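Local coordinates for protein exopolyphosphatase (Aquifex aeolicus, PDB 1T6C) that probably hydrolyses phosphoanhydride bonds of polyphosphate or guanosine pentaphosphate, as a calcium-binding member of the Ppx/GppA family with an actin-like fold, at residues T150-G155 with E286-D291; L166-V171 with E193-E198. All coordinates share one frame; numbering follows the deposited sequence.

Contact 1 of 2, residues T150-G155 with E286-D291; sequences TEYVFG and EIFEKD. With CA (calcium ion), chain C.
Phe288, on the last turn of helix 274-288, sets its ring against two aromatic side chains of strand 149-156, Tyr152 and Phe154. From CB, chi1 of -82° sets CG beside the backbone N and anti to the carbonyl carbon, which places the ring against both strand residues. Past CG the ring divides its far atoms between the two partners. Phe288 CE1 comes to 4.1 Å from Tyr152 CE2. Phe288 CZ, the tip, lies 4.0 Å from Tyr152 CD2 and equally near Phe154 CZ. Phe288 CE2 makes the shortest approach, 3.8 Å to Phe154 CE1. With Phe154 the rings meet edge against edge, each touching atom near the plane of the other ring; Tyr152 is met at a slant. No hydrogen bond crosses the contact. In the actin-like fold of this family, helix 274-288 packs here on one face of the six-stranded mixed sheet, and Tyr152 and Phe154, two residues apart, present their rings on that face. Swapping Phe288 for an alanine would probably open a gap beside both rings and set Phe154 freer to turn. Tyr152 keeps a second tie to the same helix, its OH hydrogen-bonding Thr284 OG1. Glu289 leaves helical geometry with a positive phi, in a Schellman motif, its N bonded to Glu286 O at 3.1 Å. Glu151, between Thr150 and Tyr152, faces away from the helix: its chain bends at chi2 (70°) and OE1 binds the calcium ion at 2.7 Å. Two waters and the backbone carbonyls of Asp144, Gly146 and Ser149 complete the ligands, while Glu151 OE2 hydrogen-bonds Ser165 OG.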
loop_
_atom_site.group_PDB
_atom_site.type_symbol
_atom_site.label_atom_id
_atom_site.label_comp_id
_atom_site.label_asym_id
_atom_site.label_seq_id
_atom_site.Cartn_x
_atom_site.Cartn_y
_atom_site.Cartn_z
ATOM N N THR A 150 -0.176 0.172 8.957
ATOM C CA THR A 150 -1.429 0.662 8.485
ATOM C C THR A 150 -1.530 2.127 8.841
ATOM O O THR A 150 -1.421 2.501 10.038
ATOM C CB THR A 150 -2.614 -0.140 9.063
ATOM O OG1 THR A 150 -2.582 -1.502 8.599
ATOM C CG2 THR A 150 -3.896 0.388 8.499
ATOM N N GLU A 151 -1.698 2.958 7.810
ATOM C CA GLU A 151 -1.867 4.370 8.009
ATOM C C GLU A 151 -3.353 4.714 8.023
ATOM O O GLU A 151 -4.130 4.172 7.230
ATOM C CB GLU A 151 -1.221 5.196 6.921
ATOM C CG GLU A 151 0.266 5.323 7.066
ATOM C CD GLU A 151 1.001 4.022 6.798
ATOM O OE1 GLU A 151 0.843 3.492 5.701
ATOM O OE2 GLU A 151 1.694 3.533 7.704
ATOM N N TYR A 152 -3.693 5.620 8.928
ATOM C CA TYR A 152 -5.023 6.214 9.026
ATOM C C TYR A 152 -4.901 7.700 8.675
ATOM O O TYR A 152 -4.285 8.464 9.421
ATOM C CB TYR A 152 -5.583 6.037 10.462
ATOM C CG TYR A 152 -5.898 4.595 10.744
ATOM C CD1 TYR A 152 -4.861 3.689 11.028
ATOM C CD2 TYR A 152 -7.185 4.107 10.644
ATOM C CE1 TYR A 152 -5.127 2.337 11.209
ATOM C CE2 TYR A 152 -7.461 2.762 10.802
ATOM C CZ TYR A 152 -6.447 1.888 11.096
ATOM O OH TYR A 152 -6.696 0.543 11.224
ATOM N N VAL A 153 -5.450 8.088 7.535
ATOM C CA VAL A 153 -5.252 9.430 6.993
ATOM C C VAL A 153 -6.588 10.112 6.930
ATOM O O VAL A 153 -7.464 9.702 6.177
ATOM C CB VAL A 153 -4.620 9.423 5.596
ATOM C CG1 VAL A 153 -4.099 10.811 5.260
ATOM C CG2 VAL A 153 -3.480 8.421 5.548
ATOM N N PHE A 154 -6.708 11.184 7.708
ATOM C CA PHE A 154 -7.948 11.919 7.842
ATOM C C PHE A 154 -7.889 13.222 7.068
ATOM O O PHE A 154 -6.901 13.953 7.100
ATOM C CB PHE A 154 -8.189 12.238 9.308
ATOM C CG PHE A 154 -8.310 11.036 10.179
ATOM C CD1 PHE A 154 -9.552 10.441 10.406
ATOM C CD2 PHE A 154 -7.195 10.518 10.770
ATOM C CE1 PHE A 154 -9.655 9.337 11.239
ATOM C CE2 PHE A 154 -7.292 9.393 11.616
ATOM C CZ PHE A 154 -8.504 8.814 11.829
ATOM N N GLY A 155 -8.962 13.502 6.373
ATOM C CA GLY A 155 -9.093 14.784 5.699
ATOM C C GLY A 155 -10.462 15.048 5.133
ATOM O O GLY A 155 -11.418 14.352 5.409
ATOM N N GLU A 286 -15.547 -1.699 13.205
ATOM C CA GLU A 286 -16.191 -1.782 14.534
ATOM C C GLU A 286 -15.843 -0.563 15.395
ATOM O O GLU A 286 -16.710 0.103 15.998
ATOM C CB GLU A 286 -15.787 -3.086 15.231
ATOM C CG GLU A 286 -16.435 -3.262 16.595
ATOM C CD GLU A 286 -15.967 -4.463 17.387
ATOM O OE1 GLU A 286 -15.157 -5.259 16.908
ATOM O OE2 GLU A 286 -16.440 -4.601 18.536
ATOM N N ILE A 287 -14.568 -0.255 15.486
ATOM C CA ILE A 287 -14.117 0.825 16.349
ATOM C C ILE A 287 -14.602 2.176 15.876
ATOM O O ILE A 287 -14.973 3.010 16.687
ATOM C CB ILE A 287 -12.580 0.816 16.451
ATOM C CG1 ILE A 287 -12.102 -0.467 17.123
ATOM C CG2 ILE A 287 -12.059 2.088 17.136
ATOM C CD1 ILE A 287 -12.310 -0.516 18.556
ATOM N N PHE A 288 -14.584 2.415 14.568
ATOM C CA PHE A 288 -15.046 3.681 14.023
ATOM C C PHE A 288 -16.572 3.764 13.953
ATOM O O PHE A 288 -17.120 4.776 13.548
ATOM C CB PHE A 288 -14.471 3.882 12.634
ATOM C CG PHE A 288 -13.089 4.420 12.627
ATOM C CD1 PHE A 288 -12.001 3.599 12.929
ATOM C CD2 PHE A 288 -12.861 5.748 12.324
ATOM C CE1 PHE A 288 -10.680 4.105 12.906
ATOM C CE2 PHE A 288 -11.562 6.241 12.293
ATOM C CZ PHE A 288 -10.489 5.419 12.584
ATOM N N GLU A 289 -17.232 2.668 14.290
ATOM C CA GLU A 289 -18.689 2.556 14.265
ATOM C C GLU A 289 -19.267 2.844 12.879
ATOM O O GLU A 289 -20.249 3.566 12.725
ATOM C CB GLU A 289 -19.291 3.423 15.368
ATOM C CG GLU A 289 -18.841 3.046 16.772
ATOM C CD GLU A 289 -19.463 3.983 17.796
ATOM O OE1 GLU A 289 -20.679 3.865 18.013
ATOM O OE2 GLU A 289 -18.745 4.851 18.350
ATOM N N LYS A 290 -18.613 2.278 11.842
ATOM C CA LYS A 290 -19.051 2.448 10.468
ATOM C C LYS A 290 -19.427 1.112 9.867
ATOM O O LYS A 290 -18.773 0.102 10.096
ATOM C CB LYS A 290 -17.955 3.138 9.631
ATOM C CG LYS A 290 -17.548 4.504 10.171
ATOM C CD LYS A 290 -18.578 5.593 9.765
ATOM C CE LYS A 290 -18.453 5.926 8.268
ATOM N NZ LYS A 290 -19.688 5.679 7.462
ATOM N N ASP A 291 -20.488 1.092 9.085
ATOM C CA ASP A 291 -20.985 -0.173 8.603
ATOM C C ASP A 291 -20.316 -0.637 7.313
ATOM O O ASP A 291 -20.543 -1.753 6.889
ATOM C CB ASP A 291 -22.481 -0.108 8.376
ATOM C CG ASP A 291 -23.270 -0.053 9.673
ATOM O OD1 ASP A 291 -22.801 -0.541 10.740
ATOM O OD2 ASP A 291 -24.384 0.483 9.684
HETATM CA CA CA C . 0.889 0.917 4.973
HETATM O O HOH W 1 0.598 0.623 2.250
HETATM O O HOH W 2 3.151 2.471 4.597
#

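Contact 2 of 2, residues L166-V171 with E193-E198; sequences LPIGIV and EFLEKE
The turn that leads from edge strand 159-166 into helix 170-177 packs against helix 185-199, with Ile168 as its main apolar projection. Pro167 is the centre of an inverse gamma turn, whose weak bond runs from Ile168 N to Leu166 O (2.8 Å), and Gly169 takes the N-cap position of the following helix. Ile168 splits its branches between two helix residues. Ile168 CG2 abuts the edge of the Phe194 ring, 3.8 Å from Phe194 CE2 and near the ring plane. Along the other branch, Ile168 CD1 reaches Leu195 CD2 at 4.2 Å. Chi1 of 55° tucks Ile168 CG1 between the backbone N and the carbonyl carbon. Phe194 has its CG anti to the backbone N (chi1 164°), a setting that brings its far ring edge back to the turn. At Glu198, one turn beyond Phe194 on the helix, the backbone O lies 4.1 Å from Leu166 CD1. The Glu198 carboxylate is modelled in two conformers, and its salt bridge from OE2 to Lys201 NZ, seen in one of them, is therefore not firm. Every direct contact across the two segments is van der Waals. Ile168 also touches Ile280 of helix 274-288, and Leu195 packs on Lys283; the turn is thus wedged where the edge of the sheet meets helices 185-199 and 274-288.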
loop_
_atom_site.group_PDB
_atom_site.type_symbol
_atom_site.label_atom_id
_atom_site.label_comp_id
_atom_site.label_asym_id
_atom_site.label_seq_id
_atom_site.Cartn_x
_atom_site.Cartn_y
_atom_site.Cartn_z
ATOM N N LEU A 166 0.195 3.262 12.252
ATOM C CA LEU A 166 0.276 2.214 13.270
ATOM C C LEU A 166 1.170 1.101 12.724
ATOM O O LEU A 166 0.931 0.571 11.636
ATOM C CB LEU A 166 -1.101 1.656 13.623
ATOM C CG LEU A 166 -2.165 2.640 14.092
ATOM C CD1 LEU A 166 -3.413 1.877 14.480
ATOM C CD2 LEU A 166 -1.672 3.531 15.206
ATOM N N PRO A 167 2.205 0.748 13.466
ATOM C CA PRO A 167 3.169 -0.267 13.036
ATOM C C PRO A 167 2.665 -1.720 13.244
ATOM O O PRO A 167 3.333 -2.571 13.825
ATOM C CB PRO A 167 4.391 0.100 13.862
ATOM C CG PRO A 167 3.790 0.574 15.149
ATOM C CD PRO A 167 2.574 1.355 14.762
ATOM N N ILE A 168 1.466 -1.995 12.754
ATOM C CA ILE A 168 0.757 -3.245 13.017
ATOM C C ILE A 168 0.851 -4.157 11.789
ATOM O O ILE A 168 -0.168 -4.663 11.275
ATOM C CB ILE A 168 -0.714 -2.982 13.420
ATOM C CG1 ILE A 168 -1.450 -2.135 12.364
ATOM C CG2 ILE A 168 -0.730 -2.344 14.790
ATOM C CD1 ILE A 168 -2.935 -1.931 12.638
ATOM N N GLY A 169 2.074 -4.366 11.317
ATOM C CA GLY A 169 2.280 -5.116 10.094
ATOM C C GLY A 169 1.752 -6.530 10.211
ATOM O O GLY A 169 1.868 -7.168 11.273
ATOM N N ILE A 170 1.143 -7.014 9.138
ATOM C CA ILE A 170 0.455 -8.304 9.192
ATOM C C ILE A 170 1.389 -9.515 9.321
ATOM O O ILE A 170 0.994 -10.527 9.879
ATOM C CB ILE A 170 -0.582 -8.449 8.085
ATOM C CG1 ILE A 170 0.024 -8.415 6.692
ATOM C CG2 ILE A 170 -1.663 -7.364 8.238
ATOM C CD1 ILE A 170 -0.966 -8.716 5.537
ATOM N N VAL A 171 2.624 -9.444 8.852
ATOM C CA VAL A 171 3.560 -10.513 9.097
ATOM C C VAL A 171 3.822 -10.633 10.603
ATOM O O VAL A 171 3.796 -11.756 11.173
ATOM C CB VAL A 171 4.876 -10.268 8.280
ATOM C CG1 VAL A 171 5.961 -11.243 8.672
ATOM C CG2 VAL A 171 4.584 -10.400 6.825
ATOM N N GLU A 193 -8.126 -8.224 20.783
ATOM C CA GLU A 193 -7.898 -7.409 21.961
ATOM C C GLU A 193 -6.792 -6.390 21.680
ATOM O O GLU A 193 -6.876 -5.227 22.098
ATOM C CB GLU A 193 -7.524 -8.279 23.168
ATOM C CG GLU A 193 -8.616 -9.175 23.707
ATOM C CD GLU A 193 -8.132 -10.170 24.785
ATOM O OE1 GLU A 193 -6.911 -10.319 25.011
ATOM O OE2 GLU A 193 -8.993 -10.807 25.428
ATOM N N PHE A 194 -5.720 -6.840 21.024
ATOM C CA PHE A 194 -4.610 -5.959 20.707
ATOM C C PHE A 194 -5.072 -4.877 19.742
ATOM O O PHE A 194 -4.754 -3.700 19.915
ATOM C CB PHE A 194 -3.426 -6.750 20.125
ATOM C CG PHE A 194 -2.426 -5.879 19.440
ATOM C CD1 PHE A 194 -1.544 -5.106 20.187
ATOM C CD2 PHE A 194 -2.417 -5.751 18.073
ATOM C CE1 PHE A 194 -0.648 -4.263 19.569
ATOM C CE2 PHE A 194 -1.524 -4.894 17.442
ATOM C CZ PHE A 194 -0.615 -4.168 18.191
ATOM N N LEU A 195 -5.838 -5.255 18.725
ATOM C CA LEU A 195 -6.256 -4.288 17.732
ATOM C C LEU A 195 -7.210 -3.272 18.368
ATOM O O LEU A 195 -7.134 -2.099 18.048
ATOM C CB LEU A 195 -6.897 -4.971 16.537
ATOM C CG LEU A 195 -6.000 -5.678 15.555
ATOM C CD1 LEU A 195 -6.831 -6.321 14.478
ATOM C CD2 LEU A 195 -4.975 -4.721 14.959
ATOM N N GLU A 196 -8.025 -3.691 19.336
ATOM C CA GLU A 196 -8.931 -2.764 20.047
ATOM C C GLU A 196 -8.083 -1.721 20.789
ATOM O O GLU A 196 -8.374 -0.540 20.719
ATOM C CB GLU A 196 -9.806 -3.560 21.029
ATOM C CG GLU A 196 -10.714 -2.696 21.894
ATOM C CD GLU A 196 -12.125 -2.618 21.372
ATOM O OE1 GLU A 196 -12.734 -3.678 21.029
ATOM O OE2 GLU A 196 -12.645 -1.477 21.314
ATOM N N LYS A 197 -7.016 -2.172 21.454
ATOM C CA LYS A 197 -6.091 -1.299 22.216
ATOM C C LYS A 197 -5.455 -0.254 21.301
ATOM O O LYS A 197 -5.425 0.956 21.627
ATOM C CB LYS A 197 -4.992 -2.117 22.892
ATOM C CG LYS A 197 -3.791 -1.314 23.518
ATOM C CD LYS A 197 -2.581 -2.209 23.975
ATOM C CE LYS A 197 -1.283 -1.364 24.058
ATOM N NZ LYS A 197 -0.734 -1.073 25.410
ATOM N N GLU A 198 -5.003 -0.688 20.134
ATOM C CA GLU A 198 -4.293 0.212 19.222
ATOM C C GLU A 198 -5.236 1.099 18.433
ATOM O O GLU A 198 -4.973 2.300 18.286
ATOM C CB GLU A 198 -3.332 -0.564 18.315
ATOM C CG GLU A 198 -2.216 -1.269 19.082
ATOM C CD GLU A 198 -1.354 -0.331 19.939
ATOM O OE1 GLU A 198 -0.245 0.028 19.501
ATOM O OE2 GLU A 198 -1.764 0.015 21.074
#

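Overall arrangement
The two contacts lie about 13 Å apart, centre to centre, on the same side of the chain's centre. They meet directly through strands 149-156 and 159-166: Leu166 N is 2.8 Å from Thr150 O, a probable hydrogen bond, and Leu166 CD1 packs 3.7 Å from Tyr152 CE1. Ile168 CG1 comes to 4.0 Å from Thr150 OG1. In sequence, contact 2 falls wholly between the two segments of contact 1. Contact 1 holds the calcium ligand Glu151 on the strand face turned from helix 274-288; the side chain of Ile168 in contact 2 lies about 8 Å from the ion. Helices 185-199 and 274-288 also touch each other, Ile287 packing on Leu199.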